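Local coordinates for stage II sporulation E family protein (Thermanaerovibrio acidaminovorans, PDB 3RNR) that is of uncharacterised function but probably acts as a metal-dependent protein serine/threonine phosphatase of the PP2C (PPM) family, at residues Q54-V57 and H58-A61; W60-G64 and G65-R69; H111-S114 and S115-L119; L152-E155 and A156-V160. All coordinates share one frame; numbering follows the deposited sequence.

How the contacts relate
The four contacts are all local and lie in series along the chain; none encloses or crosses another. Contact 1 covers two turns of helix 46-63, and contact 2 follows at once where that helix ends and the chain turns off toward strand 72-80. These two share Trp60 and Ala61, lie about 8 Å apart centre to centre, and touch where His58 NE2 meets Leu67 CD2 at 3.7 Å. Contact 3 starts the short helix 113-119, about 25 Å from contact 1 between centres. Contact 4 turns the chain from strand 146-153 of one sheet into strand 159-164 of the other, across the chain's centre from contacts 1 and 2.

Contact 1 (Q54-V57 and H58-A61); sequences QAAV and HRWA
Gln54 to Val57 and His58 to Ala61 are successive turns of helix 46-63, so this is a local contact along one helix, joined by backbone bonds from each residue to the one four places on. The tightest is Ala61 N to Val57 O at 2.8 Å, and the straightest is Trp60 N to Ala56 O, with 168° at the hydrogen. Beside this ladder, side chains three or four residues apart meet. The amide of Gln54 comes to the edge of the His58 imidazole, NE2 lying 3.7 Å from CD2, with the amide and ring planes 65° apart. No hydrogen bond is made between these two side chains; the Gln54 amide is held by a loop, OE1 accepting from Gly138 N and NE2 donating to Ile139 O. His58 NE2 makes a weak bond to Glu140 O in the same loop, so the pair faces that loop together. Arg59 bends at chi3 (48°) and folds its guanidinium back along the helix, where Ala55 O lies over the centre of one face, 3.8 Å from Arg59 CZ; Arg59 NH2 lies 3.9 Å from Ala56 CB. Val57 CG1 packs 4.3 Å from Trp60 CE3, while Val57 O sits at the ring edge. Beyond it, Trp60 has a cation-pi contact with Arg31 and leans on Glu27 and Ala28, all of helix 25-41. The arrangement is that of a helix packed against its partner helix and a loop, as expected of the outer helical layer of the alpha-beta-alpha sandwich in the PP2C fold.

Contact 2 (W60-G64 and G65-R69); sequences WASQG and GILGR
The Trp60 indole and Ile66 meet at the end of helix 46-63, with Ile66 CD1 approaching the ring obliquely, 4.3 Å from CH2, while Arg24 and Thr70, both in loops, also touch the Trp60 side chain. The chain leaves the helix here through a Schellman motif. Gly65, the first residue out of helical geometry, has a positive phi (64°), which suits glycine. The motif's two bonds run back into the last turn: Gly65 N to Ser62 O at 2.7 Å, the donor lying well above the carbonyl plane, and Ile66 N to Ala61 O at 3.0 Å. The Ile66 side chain lies against Ala61. CG1 is wedged between backbone N and carbonyl carbon (chi1 57°), and this places it 3.5 Å from Ala61 O. Ile66 also opens a type II turn to Arg69, closed by Arg69 N to Ile66 O, and Arg69 is bonded through its backbone to Ile23. Leu67 packs against Ala61 and Ser62. The Ser62 hydroxyl, which bonds to His58 O, has Leu67 CD2 at 3.8 Å from OG, and Ala61 CB stands 3.8 Å from Leu67 CA.

Contact 3 (H111-S114 and S115-L119); sequences HNVS and SEMVL
Asn112 and Ser115 reach toward each other from the two ends of the first turn of helix 113-119, each side chain bonding to the other's backbone. The Asn112 side chain turns back over the start of the helix, its CG placed between backbone N and carbonyl carbon (chi1 61°). From there OD1 takes the amide hydrogen of Ser115 N at 2.9 Å, an almost straight bond with 162° at the hydrogen. Ser115 answers with the same rotation (chi1 70°), which swings OG back to accept from Asn112 N at 3.2 Å. That hydroxyl also bonds to Asp110 O, so Ser115 OG links the carbonyl of Asp110, two residues before the N-cap, to the first turn. Ser114 OG is bonded to Val125 N.

Beyond the cap the regular helical ladder begins, with Glu116 N on Asn112 O at 2.8 Å and Met117 N on Val113 O at 3.0 Å. Val113 and Met117, a selenomethionine, lie one turn apart on one side of the helix, with CG1 of the valine 4.3 Å from CG of Met117, whose chain is bent at chi2 and chi3; its side chain touches Arg122. Before the helix, His111 ND1 bonds to Gly92 N. The reciprocal pair is a capping box, with Asn112 as the N-cap of helix 113-119.

Contact 4 (L152-E155 and A156-V160); sequences LPLE and AGEGV
A type II beta turn from Glu155 to Glu158 joins strand 146-153, at the edge of the antiparallel sheet, to strand 159-164 inside the mixed sheet, and so bridges the two layers of the sandwich. It is closed by Glu158 N to Glu155 O at 3.0 Å, with Gly157 at the third position holding the positive phi that such a turn needs.

The Glu158 side chain then reaches back over the turn, CG anti to its carbonyl carbon (chi1 -63°) and the rest extended. This brings OE1 to Glu155 N at 2.9 Å, where the amide meets it from above the carboxylate plane. A water extends the link, donating to both Glu158 OE1 (2.7 Å) and Pro153 O, so the carboxylate oxygen receives at least two hydrogen bonds. Glu155 runs alongside Glu158 pointing the same way, but bends at chi2, and its carboxylate is turned 79° from that of Glu158. A second water spans Glu155 OE1 and Ala156 N, to which it lies at 3.0 Å and 2.9 Å.

Underneath, Leu154 drops between the layers, CD1 4.0 Å from Gly159 CA, and touches Leu98, Leu86 and Val79 of neighbouring strands. Glu158 also rests on Lys100. With the Glu155 amide and a water both donating to it, the Glu158 carboxylate is probably kept ionised; the like charges of the two glutamates are 5.9 Å apart (Glu155 OE2 to Glu158 OE1), not in contact, so any repulsion is probably modest.

Contact 1 (Q54-V57 and H58-A61)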
loop_
_atom_site.group_PDB
_atom_site.type_symbol
_atom_site.label_atom_id
_atom_site.label_comp_id
_atom_site.label_asym_id
_atom_site.label_seq_id
_atom_site.Cartn_x
_atom_site.Cartn_y
_atom_site.Cartn_z
ATOM N N GLN B 54 -16.943 -0.956 1.123
ATOM C CA GLN B 54 -18.281 -1.155 1.658
ATOM C C GLN B 54 -18.911 -2.441 1.120
ATOM O O GLN B 54 -19.471 -3.224 1.878
ATOM C CB GLN B 54 -19.184 0.043 1.329
ATOM C CG GLN B 54 -20.696 -0.194 1.634
ATOM C CD GLN B 54 -21.010 -0.339 3.128
ATOM O OE1 GLN B 54 -20.172 -0.068 3.989
ATOM N NE2 GLN B 54 -22.219 -0.789 3.433
ATOM N N ALA B 55 -18.816 -2.657 -0.190
ATOM C CA ALA B 55 -19.424 -3.833 -0.791
ATOM C C ALA B 55 -18.784 -5.109 -0.237
ATOM O O ALA B 55 -19.482 -6.085 0.056
ATOM C CB ALA B 55 -19.323 -3.779 -2.324
ATOM N N ALA B 56 -17.460 -5.091 -0.068
ATOM C CA ALA B 56 -16.737 -6.264 0.419
ATOM C C ALA B 56 -17.061 -6.601 1.867
ATOM O O ALA B 56 -17.270 -7.763 2.210
ATOM C CB ALA B 56 -15.226 -6.085 0.248
ATOM N N VAL B 57 -17.080 -5.590 2.727
ATOM C CA VAL B 57 -17.386 -5.839 4.131
ATOM C C VAL B 57 -18.854 -6.256 4.298
ATOM O O VAL B 57 -19.168 -7.194 5.033
ATOM C CB VAL B 57 -17.024 -4.628 5.026
ATOM C CG1 VAL B 57 -17.529 -4.840 6.447
ATOM C CG2 VAL B 57 -15.494 -4.431 5.036
ATOM N N HIS B 58 -19.742 -5.567 3.590
ATOM C CA HIS B 58 -21.175 -5.856 3.656
ATOM C C HIS B 58 -21.467 -7.312 3.251
ATOM O O HIS B 58 -22.237 -8.022 3.908
ATOM C CB HIS B 58 -21.923 -4.879 2.741
ATOM C CG HIS B 58 -23.410 -4.867 2.930
ATOM N ND1 HIS B 58 -24.225 -5.894 2.508
ATOM C CD2 HIS B 58 -24.234 -3.926 3.459
ATOM C CE1 HIS B 58 -25.486 -5.599 2.782
ATOM N NE2 HIS B 58 -25.517 -4.408 3.358
ATOM N N ARG B 59 -20.841 -7.739 2.162
ATOM C CA ARG B 59 -21.014 -9.081 1.604
ATOM C C ARG B 59 -20.517 -10.138 2.598
ATOM O O ARG B 59 -21.236 -11.083 2.942
ATOM C CB ARG B 59 -20.236 -9.141 0.279
ATOM C CG ARG B 59 -20.459 -10.334 -0.642
ATOM C CD ARG B 59 -19.965 -10.006 -2.083
ATOM N NE ARG B 59 -18.622 -9.397 -2.129
ATOM C CZ ARG B 59 -18.297 -8.295 -2.818
ATOM N NH1 ARG B 59 -19.213 -7.659 -3.538
ATOM N NH2 ARG B 59 -17.049 -7.821 -2.792
ATOM N N TRP B 60 -19.284 -9.964 3.066
ATOM C CA TRP B 60 -18.687 -10.834 4.081
ATOM C C TRP B 60 -19.484 -10.881 5.405
ATOM O O TRP B 60 -19.722 -11.957 5.961
ATOM C CB TRP B 60 -17.242 -10.382 4.336
ATOM C CG TRP B 60 -16.619 -10.954 5.569
ATOM C CD1 TRP B 60 -16.112 -12.215 5.724
ATOM C CD2 TRP B 60 -16.413 -10.281 6.819
ATOM N NE1 TRP B 60 -15.610 -12.368 6.995
ATOM C CE2 TRP B 60 -15.782 -11.197 7.688
ATOM C CE3 TRP B 60 -16.697 -8.993 7.287
ATOM C CZ2 TRP B 60 -15.441 -10.870 9.000
ATOM C CZ3 TRP B 60 -16.358 -8.671 8.583
ATOM C CH2 TRP B 60 -15.730 -9.603 9.426
ATOM N N ALA B 61 -19.887 -9.719 5.910
ATOM C CA ALA B 61 -20.659 -9.643 7.149
ATOM C C ALA B 61 -22.000 -10.381 7.023
ATOM O O ALA B 61 -22.406 -11.120 7.920
ATOM C CB ALA B 61 -20.885 -8.183 7.544
#

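Contact 2 (W60-G64 and G65-R69)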
loop_
_atom_site.group_PDB
_atom_site.type_symbol
_atom_site.label_atom_id
_atom_site.label_comp_id
_atom_site.label_asym_id
_atom_site.label_seq_id
_atom_site.Cartn_x
_atom_site.Cartn_y
_atom_site.Cartn_z
ATOM N N TRP B 60 -19.284 -9.964 3.066
ATOM C CA TRP B 60 -18.687 -10.834 4.081
ATOM C C TRP B 60 -19.484 -10.881 5.405
ATOM O O TRP B 60 -19.722 -11.957 5.961
ATOM C CB TRP B 60 -17.242 -10.382 4.336
ATOM C CG TRP B 60 -16.619 -10.954 5.569
ATOM C CD1 TRP B 60 -16.112 -12.215 5.724
ATOM C CD2 TRP B 60 -16.413 -10.281 6.819
ATOM N NE1 TRP B 60 -15.610 -12.368 6.995
ATOM C CE2 TRP B 60 -15.782 -11.197 7.688
ATOM C CE3 TRP B 60 -16.697 -8.993 7.287
ATOM C CZ2 TRP B 60 -15.441 -10.870 9.000
ATOM C CZ3 TRP B 60 -16.358 -8.671 8.583
ATOM C CH2 TRP B 60 -15.730 -9.603 9.426
ATOM N N ALA B 61 -19.887 -9.719 5.910
ATOM C CA ALA B 61 -20.659 -9.643 7.149
ATOM C C ALA B 61 -22.000 -10.381 7.023
ATOM O O ALA B 61 -22.406 -11.120 7.920
ATOM C CB ALA B 61 -20.885 -8.183 7.544
ATOM N N SER B 62 -22.679 -10.182 5.900
ATOM C CA SER B 62 -23.956 -10.833 5.655
ATOM C C SER B 62 -23.835 -12.358 5.763
ATOM O O SER B 62 -24.550 -12.999 6.534
ATOM C CB SER B 62 -24.494 -10.441 4.279
ATOM O OG SER B 62 -24.836 -9.070 4.251
ATOM N N GLN B 63 -22.919 -12.928 4.993
ATOM C CA GLN B 63 -22.683 -14.361 5.035
ATOM C C GLN B 63 -22.333 -14.861 6.422
ATOM O O GLN B 63 -22.648 -15.993 6.775
ATOM C CB GLN B 63 -21.567 -14.738 4.081
ATOM C CG GLN B 63 -21.933 -14.562 2.653
ATOM C CD GLN B 63 -20.864 -15.092 1.740
ATOM O OE1 GLN B 63 -20.820 -14.759 0.556
ATOM N NE2 GLN B 63 -19.985 -15.923 2.288
ATOM N N GLY B 64 -21.661 -14.027 7.203
ATOM C CA GLY B 64 -21.329 -14.392 8.565
ATOM C C GLY B 64 -22.522 -14.258 9.497
ATOM O O GLY B 64 -22.410 -14.532 10.688
ATOM N N GLY B 65 -23.659 -13.823 8.956
ATOM C CA GLY B 65 -24.843 -13.537 9.761
ATOM C C GLY B 65 -24.654 -12.388 10.740
ATOM O O GLY B 65 -25.456 -12.188 11.649
ATOM N N ILE B 66 -23.534 -11.688 10.587
ATOM C CA ILE B 66 -23.140 -10.537 11.406
ATOM C C ILE B 66 -23.380 -9.094 10.888
ATOM O O ILE B 66 -22.759 -8.165 11.403
ATOM C CB ILE B 66 -21.732 -10.693 12.016
ATOM C CG1 ILE B 66 -20.682 -10.915 10.934
ATOM C CG2 ILE B 66 -21.717 -11.850 13.006
ATOM C CD1 ILE B 66 -19.280 -10.998 11.502
ATOM N N LEU B 67 -24.109 -8.919 9.788
ATOM C CA LEU B 67 -24.223 -7.590 9.176
ATOM C C LEU B 67 -24.622 -6.521 10.183
ATOM O O LEU B 67 -25.576 -6.686 10.934
ATOM C CB LEU B 67 -25.234 -7.602 8.033
ATOM C CG LEU B 67 -25.457 -6.255 7.332
ATOM C CD1 LEU B 67 -24.164 -5.756 6.697
ATOM C CD2 LEU B 67 -26.565 -6.364 6.281
ATOM N N GLY B 68 -23.875 -5.420 10.201
ATOM C CA GLY B 68 -24.179 -4.317 11.093
ATOM C C GLY B 68 -23.505 -4.465 12.441
ATOM O O GLY B 68 -23.465 -3.529 13.226
ATOM N N ARG B 69 -23.010 -5.665 12.724
ATOM C CA ARG B 69 -22.328 -5.922 13.990
ATOM C C ARG B 69 -20.797 -5.938 13.912
ATOM O O ARG B 69 -20.115 -6.174 14.916
ATOM C CB ARG B 69 -22.871 -7.201 14.639
ATOM C CG ARG B 69 -24.312 -7.064 15.105
ATOM C CD ARG B 69 -24.636 -8.093 16.180
ATOM N NE ARG B 69 -24.626 -9.451 15.655
ATOM C CZ ARG B 69 -24.439 -10.537 16.399
ATOM N NH1 ARG B 69 -24.450 -11.733 15.832
ATOM N NH2 ARG B 69 -24.235 -10.425 17.704
#

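Contact 3 (H111-S114 and S115-L119)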
loop_
_atom_site.group_PDB
_atom_site.type_symbol
_atom_site.label_atom_id
_atom_site.label_comp_id
_atom_site.label_asym_id
_atom_site.label_seq_id
_atom_site.Cartn_x
_atom_site.Cartn_y
_atom_site.Cartn_z
ATOM N N HIS B 111 -18.074 11.206 10.946
ATOM C CA HIS B 111 -19.446 10.754 11.094
ATOM C C HIS B 111 -19.663 10.231 12.502
ATOM O O HIS B 111 -19.351 9.086 12.807
ATOM C CB HIS B 111 -19.737 9.656 10.077
ATOM C CG HIS B 111 -19.454 10.084 8.668
ATOM N ND1 HIS B 111 -18.431 9.550 7.924
ATOM C CD2 HIS B 111 -20.025 11.044 7.903
ATOM C CE1 HIS B 111 -18.397 10.143 6.739
ATOM N NE2 HIS B 111 -19.349 11.055 6.704
ATOM N N ASN B 112 -20.332 11.039 13.312
ATOM C CA ASN B 112 -20.626 10.665 14.681
ATOM C C ASN B 112 -21.857 11.411 15.146
ATOM O O ASN B 112 -22.344 12.295 14.440
ATOM C CB ASN B 112 -19.423 10.806 15.628
ATOM C CG ASN B 112 -18.897 12.221 15.728
ATOM O OD1 ASN B 112 -19.628 13.198 15.555
ATOM N ND2 ASN B 112 -17.610 12.335 16.035
ATOM N N VAL B 113 -22.412 10.991 16.279
ATOM C CA VAL B 113 -23.654 11.578 16.771
ATOM C C VAL B 113 -23.561 13.084 16.896
ATOM O O VAL B 113 -24.472 13.801 16.507
ATOM C CB VAL B 113 -24.081 10.938 18.116
ATOM C CG1 VAL B 113 -25.173 11.765 18.802
ATOM C CG2 VAL B 113 -24.559 9.521 17.878
ATOM N N SER B 114 -22.459 13.588 17.433
ATOM C CA SER B 114 -22.325 15.046 17.516
ATOM C C SER B 114 -22.447 15.713 16.138
ATOM O O SER B 114 -23.177 16.693 15.967
ATOM C CB SER B 114 -20.979 15.438 18.148
ATOM O OG SER B 114 -21.004 16.824 18.451
ATOM N N SER B 115 -21.716 15.213 15.146
ATOM C CA SER B 115 -21.745 15.907 13.853
ATOM C C SER B 115 -23.116 15.706 13.197
ATOM O O SER B 115 -23.627 16.583 12.518
ATOM C CB SER B 115 -20.595 15.461 12.929
ATOM O OG SER B 115 -20.788 14.134 12.479
ATOM N N GLU B 116 -23.723 14.549 13.421
ATOM C CA GLU B 116 -25.069 14.311 12.906
ATOM C C GLU B 116 -26.086 15.345 13.433
ATOM O O GLU B 116 -26.876 15.901 12.662
ATOM C CB GLU B 116 -25.514 12.886 13.233
ATOM C CG GLU B 116 -26.750 12.447 12.473
ATOM C CD GLU B 116 -27.296 11.140 12.987
ATOM O OE1 GLU B 116 -27.023 10.795 14.150
ATOM O OE2 GLU B 116 -27.999 10.455 12.232
HETATM N N MSE B 117 -26.069 15.621 14.735
HETATM C CA MSE B 117 -26.979 16.644 15.276
HETATM C C MSE B 117 -26.673 18.022 14.682
HETATM O O MSE B 117 -27.580 18.773 14.335
HETATM C CB MSE B 117 -26.899 16.716 16.816
HETATM C CG MSE B 117 -27.169 15.407 17.519
HETATM SE SE MSE B 117 -28.993 14.732 17.177
HETATM C CE MSE B 117 -28.667 13.573 15.628
ATOM N N VAL B 118 -25.394 18.368 14.566
ATOM C CA VAL B 118 -25.048 19.659 13.977
ATOM C C VAL B 118 -25.497 19.743 12.510
ATOM O O VAL B 118 -26.015 20.764 12.070
ATOM C CB VAL B 118 -23.548 19.984 14.147
ATOM C CG1 VAL B 118 -23.157 21.234 13.341
ATOM C CG2 VAL B 118 -23.243 20.192 15.627
ATOM N N LEU B 119 -25.298 18.670 11.754
ATOM C CA LEU B 119 -25.750 18.642 10.364
ATOM C C LEU B 119 -27.254 18.890 10.267
ATOM O O LEU B 119 -27.733 19.477 9.297
ATOM C CB LEU B 119 -25.408 17.307 9.698
ATOM C CG LEU B 119 -23.958 17.147 9.252
ATOM C CD1 LEU B 119 -23.650 15.675 8.958
ATOM C CD2 LEU B 119 -23.672 18.032 8.032
#

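Contact 4 (L152-E155 and A156-V160)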
loop_
_atom_site.group_PDB
_atom_site.type_symbol
_atom_site.label_atom_id
_atom_site.label_comp_id
_atom_site.label_asym_id
_atom_site.label_seq_id
_atom_site.Cartn_x
_atom_site.Cartn_y
_atom_site.Cartn_z
ATOM N N LEU B 152 -8.845 19.012 -5.978
ATOM C CA LEU B 152 -8.059 20.153 -5.505
ATOM C C LEU B 152 -6.696 20.199 -6.188
ATOM O O LEU B 152 -5.943 19.225 -6.135
ATOM C CB LEU B 152 -7.842 20.057 -3.991
ATOM C CG LEU B 152 -9.018 20.099 -3.008
ATOM C CD1 LEU B 152 -10.056 19.017 -3.284
ATOM C CD2 LEU B 152 -8.499 19.967 -1.578
ATOM N N PRO B 153 -6.369 21.324 -6.842
ATOM C CA PRO B 153 -5.061 21.460 -7.504
ATOM C C PRO B 153 -3.914 21.532 -6.502
ATOM O O PRO B 153 -3.983 22.305 -5.556
ATOM C CB PRO B 153 -5.169 22.811 -8.240
ATOM C CG PRO B 153 -6.616 23.143 -8.257
ATOM C CD PRO B 153 -7.219 22.511 -7.039
ATOM N N LEU B 154 -2.854 20.763 -6.716
ATOM C CA LEU B 154 -1.710 20.822 -5.817
ATOM C C LEU B 154 -0.489 21.254 -6.602
ATOM O O LEU B 154 -0.434 21.055 -7.804
ATOM C CB LEU B 154 -1.427 19.453 -5.183
ATOM C CG LEU B 154 -2.463 18.781 -4.275
ATOM C CD1 LEU B 154 -1.871 17.501 -3.700
ATOM C CD2 LEU B 154 -2.916 19.701 -3.160
ATOM N N GLU B 155 0.501 21.787 -5.894
ATOM C CA GLU B 155 1.788 22.156 -6.460
ATOM C C GLU B 155 2.787 21.202 -5.843
ATOM O O GLU B 155 2.521 20.611 -4.797
ATOM C CB GLU B 155 2.175 23.578 -6.058
ATOM C CG GLU B 155 1.184 24.653 -6.458
ATOM C CD GLU B 155 1.276 25.024 -7.925
ATOM O OE1 GLU B 155 2.245 24.605 -8.595
ATOM O OE2 GLU B 155 0.373 25.737 -8.410
ATOM N N ALA B 156 3.920 21.011 -6.504
ATOM C CA ALA B 156 4.937 20.113 -5.985
ATOM C C ALA B 156 5.252 20.464 -4.529
ATOM O O ALA B 156 5.385 21.642 -4.178
ATOM C CB ALA B 156 6.186 20.208 -6.830
ATOM N N GLY B 157 5.365 19.440 -3.682
ATOM C CA GLY B 157 5.709 19.649 -2.286
ATOM C C GLY B 157 4.487 19.740 -1.388
ATOM O O GLY B 157 4.591 19.620 -0.165
ATOM N N GLU B 158 3.344 20.033 -1.995
ATOM C CA GLU B 158 2.044 19.912 -1.342
ATOM C C GLU B 158 1.547 18.467 -1.328
ATOM O O GLU B 158 2.018 17.633 -2.101
ATOM C CB GLU B 158 1.035 20.871 -1.956
ATOM C CG GLU B 158 1.442 22.324 -1.757
ATOM C CD GLU B 158 0.563 23.291 -2.521
ATOM O OE1 GLU B 158 -0.287 22.830 -3.306
ATOM O OE2 GLU B 158 0.730 24.509 -2.340
ATOM N N GLY B 159 0.626 18.147 -0.431
ATOM C CA GLY B 159 0.177 16.774 -0.344
ATOM C C GLY B 159 -1.033 16.563 0.534
ATOM O O GLY B 159 -1.778 17.501 0.833
ATOM N N VAL B 160 -1.243 15.307 0.919
ATOM C CA VAL B 160 -2.397 14.938 1.717
ATOM C C VAL B 160 -1.970 13.924 2.778
ATOM O O VAL B 160 -1.085 13.084 2.545
ATOM C CB VAL B 160 -3.520 14.363 0.818
ATOM C CG1 VAL B 160 -3.010 13.149 0.025
ATOM C CG2 VAL B 160 -4.773 14.011 1.649
HETATM O O HOH W 1 -2.425 24.171 -4.134
HETATM O O HOH W 2 4.238 22.450 -8.992
#